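Local coordinates for protein multicopper oxidase type 1 (Nitrosomonas europaea, PDB 3G5W) that probably oxidises substrates at a mononuclear blue copper and passes the electrons to a trinuclear copper cluster, as two-domain laccase-like multicopper oxidases do, at residues F25-Q30 with H56-H61. Numbering follows the deposited sequence.
Sequences FAFNGQ and HTIHWH. With CU (copper (II) ion), chain G; C1O (Cu-O linkage), chain L; C2O (Cu-O-Cu linkage), chain K.
At the type 1 (blue) copper site of this cupredoxin domain, Phe25 packs against the copper ligand His56 while Phe27 meets Ile58. His56 binds copper through ND1 at 2.2 Å, sharing the metal with Cys104, His111 and Met117, and its NE2 is hydrogen-bonded to Thr52 OG1, fixing the imidazole's rotation. Phe25 CD2 reaches the edge of that imidazole, 3.5 Å from His56 CE1, with ring planes inclined at 48°; an apolar ring suits this place because it packs beside the ligand without competing for the metal. Strand 20-27 flanks the segment that runs from the blue copper to the His-Trp-His motif on strand 59-61. There His59 NE2 binds C1O CU4 and His61 ND1 binds C2O CU3, each at 2.0 Å; CU4 also takes His203 of a second subunit, CU3 His103 of this chain and His253 of that subunit. Ile58, between the ligands His56 and His59 in sequence, meets the Phe27 ring from the opposite direction, Phe27 CE1 lying 3.4 Å from Ile58 CD1. With CG1 beside its backbone N (chi1 -56°), Ile58 presents its longer branch to this ring. A serine replacing Phe27 would probably open a gap beside Ile58, depriving its CG1 and CD1 of their aromatic neighbour.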
loop_
_atom_site.group_PDB
_atom_site.type_symbol
_atom_site.label_atom_id
_atom_site.label_comp_id
_atom_site.label_asym_id
_atom_site.label_seq_id
_atom_site.Cartn_x
_atom_site.Cartn_y
_atom_site.Cartn_z
ATOM N N PHE A 25 -10.826 12.630 22.393
ATOM C CA PHE A 25 -10.232 13.863 22.898
ATOM C C PHE A 25 -10.304 14.870 21.759
ATOM O O PHE A 25 -9.364 15.019 20.978
ATOM C CB PHE A 25 -8.776 13.646 23.348
ATOM C CG PHE A 25 -8.558 12.388 24.157
ATOM C CD1 PHE A 25 -9.428 12.038 25.184
ATOM C CD2 PHE A 25 -7.465 11.565 23.902
ATOM C CE1 PHE A 25 -9.225 10.878 25.930
ATOM C CE2 PHE A 25 -7.252 10.399 24.654
ATOM C CZ PHE A 25 -8.139 10.059 25.660
ATOM N N ALA A 26 -11.433 15.566 21.680
ATOM C CA ALA A 26 -11.805 16.304 20.483
ATOM C C ALA A 26 -11.444 17.781 20.531
ATOM O O ALA A 26 -11.735 18.481 21.512
ATOM C CB ALA A 26 -13.295 16.135 20.233
ATOM N N PHE A 27 -10.837 18.262 19.453
ATOM C CA PHE A 27 -10.586 19.687 19.305
ATOM C C PHE A 27 -11.923 20.427 19.150
ATOM O O PHE A 27 -12.726 20.098 18.269
ATOM C CB PHE A 27 -9.641 19.962 18.134
ATOM C CG PHE A 27 -8.274 19.331 18.290
ATOM C CD1 PHE A 27 -7.376 19.809 19.239
ATOM C CD2 PHE A 27 -7.887 18.263 17.484
ATOM C CE1 PHE A 27 -6.114 19.223 19.395
ATOM C CE2 PHE A 27 -6.622 17.677 17.621
ATOM C CZ PHE A 27 -5.735 18.157 18.578
ATOM N N ASN A 28 -12.152 21.401 20.031
ATOM C CA ASN A 28 -13.427 22.135 20.130
ATOM C C ASN A 28 -14.645 21.214 20.246
ATOM O O ASN A 28 -15.734 21.541 19.765
ATOM C CB ASN A 28 -13.595 23.136 18.970
ATOM C CG ASN A 28 -12.817 24.431 19.177
ATOM O OD1 ASN A 28 -12.136 24.618 20.184
ATOM N ND2 ASN A 28 -12.917 25.341 18.206
ATOM N N GLY A 29 -14.452 20.061 20.888
ATOM C CA GLY A 29 -15.522 19.090 21.107
ATOM C C GLY A 29 -16.157 18.494 19.857
ATOM O O GLY A 29 -17.292 18.022 19.912
ATOM N N GLN A 30 -15.425 18.499 18.739
ATOM C CA GLN A 30 -15.918 17.938 17.481
ATOM C C GLN A 30 -14.901 17.026 16.803
ATOM O O GLN A 30 -13.692 17.215 16.960
ATOM C CB GLN A 30 -16.354 19.044 16.508
ATOM C CG GLN A 30 -15.240 19.939 16.007
ATOM C CD GLN A 30 -15.704 20.850 14.896
ATOM O OE1 GLN A 30 -15.571 20.528 13.712
ATOM N NE2 GLN A 30 -16.278 21.979 15.268
ATOM N N HIS A 56 -1.176 16.378 25.385
ATOM C CA HIS A 56 -1.418 16.410 23.949
ATOM C C HIS A 56 -0.506 17.447 23.302
ATOM O O HIS A 56 0.162 18.225 23.997
ATOM C CB HIS A 56 -2.879 16.784 23.639
ATOM C CG HIS A 56 -3.901 15.892 24.278
ATOM N ND1 HIS A 56 -4.094 14.583 23.898
ATOM C CD2 HIS A 56 -4.820 16.143 25.244
ATOM C CE1 HIS A 56 -5.067 14.055 24.619
ATOM N NE2 HIS A 56 -5.525 14.981 25.445
ATOM N N THR A 57 -0.476 17.443 21.967
ATOM C CA THR A 57 0.125 18.510 21.168
ATOM C C THR A 57 -0.730 18.689 19.922
ATOM O O THR A 57 -1.712 17.975 19.733
ATOM C CB THR A 57 1.573 18.174 20.686
ATOM O OG1 THR A 57 1.548 16.981 19.892
ATOM C CG2 THR A 57 2.541 17.988 21.855
ATOM N N ILE A 58 -0.367 19.648 19.074
ATOM C CA ILE A 58 -0.882 19.659 17.710
ATOM C C ILE A 58 0.272 19.782 16.738
ATOM O O ILE A 58 1.041 20.751 16.770
ATOM C CB ILE A 58 -1.906 20.771 17.421
ATOM C CG1 ILE A 58 -3.087 20.699 18.385
ATOM C CG2 ILE A 58 -2.414 20.650 15.958
ATOM C CD1 ILE A 58 -4.160 21.726 18.102
ATOM N N HIS A 59 0.378 18.785 15.866
ATOM C CA HIS A 59 1.332 18.825 14.786
ATOM C C HIS A 59 0.607 19.233 13.506
ATOM O O HIS A 59 -0.485 18.749 13.218
ATOM C CB HIS A 59 2.019 17.465 14.625
ATOM C CG HIS A 59 2.760 17.330 13.338
ATOM N ND1 HIS A 59 3.764 18.197 12.966
ATOM C CD2 HIS A 59 2.620 16.451 12.316
ATOM C CE1 HIS A 59 4.229 17.843 11.780
ATOM N NE2 HIS A 59 3.539 16.797 11.359
ATOM N N TRP A 60 1.221 20.135 12.753
ATOM C CA TRP A 60 0.632 20.683 11.544
ATOM C C TRP A 60 1.261 19.969 10.343
ATOM O O TRP A 60 2.295 20.386 9.809
ATOM C CB TRP A 60 0.815 22.209 11.525
ATOM C CG TRP A 60 0.437 22.809 12.867
ATOM C CD1 TRP A 60 1.274 23.044 13.926
ATOM C CD2 TRP A 60 -0.877 23.183 13.307
ATOM N NE1 TRP A 60 0.564 23.557 14.985
ATOM C CE2 TRP A 60 -0.758 23.646 14.637
ATOM C CE3 TRP A 60 -2.145 23.174 12.704
ATOM C CZ2 TRP A 60 -1.859 24.113 15.374
ATOM C CZ3 TRP A 60 -3.237 23.632 13.435
ATOM C CH2 TRP A 60 -3.083 24.093 14.761
ATOM N N HIS A 61 0.627 18.866 9.956
ATOM C CA HIS A 61 1.172 17.940 8.949
ATOM C C HIS A 61 1.133 18.552 7.559
ATOM O O HIS A 61 0.057 18.743 6.988
ATOM C CB HIS A 61 0.385 16.625 8.948
ATOM C CG HIS A 61 0.991 15.559 8.082
ATOM N ND1 HIS A 61 1.189 14.269 8.523
ATOM C CD2 HIS A 61 1.465 15.601 6.812
ATOM C CE1 HIS A 61 1.749 13.557 7.557
ATOM N NE2 HIS A 61 1.921 14.341 6.506
HETATM CU CU CU G . -3.187 13.594 22.159
HETATM CU CU4 C1O L . 4.217 15.752 9.793
HETATM O O3 C1O L . 4.931 17.851 8.265
HETATM CU CU2 C2O K . 5.246 13.120 12.705
HETATM CU CU3 C2O K . 0.834 13.466 10.315
HETATM O O1 C2O K . 3.423 13.110 11.939
#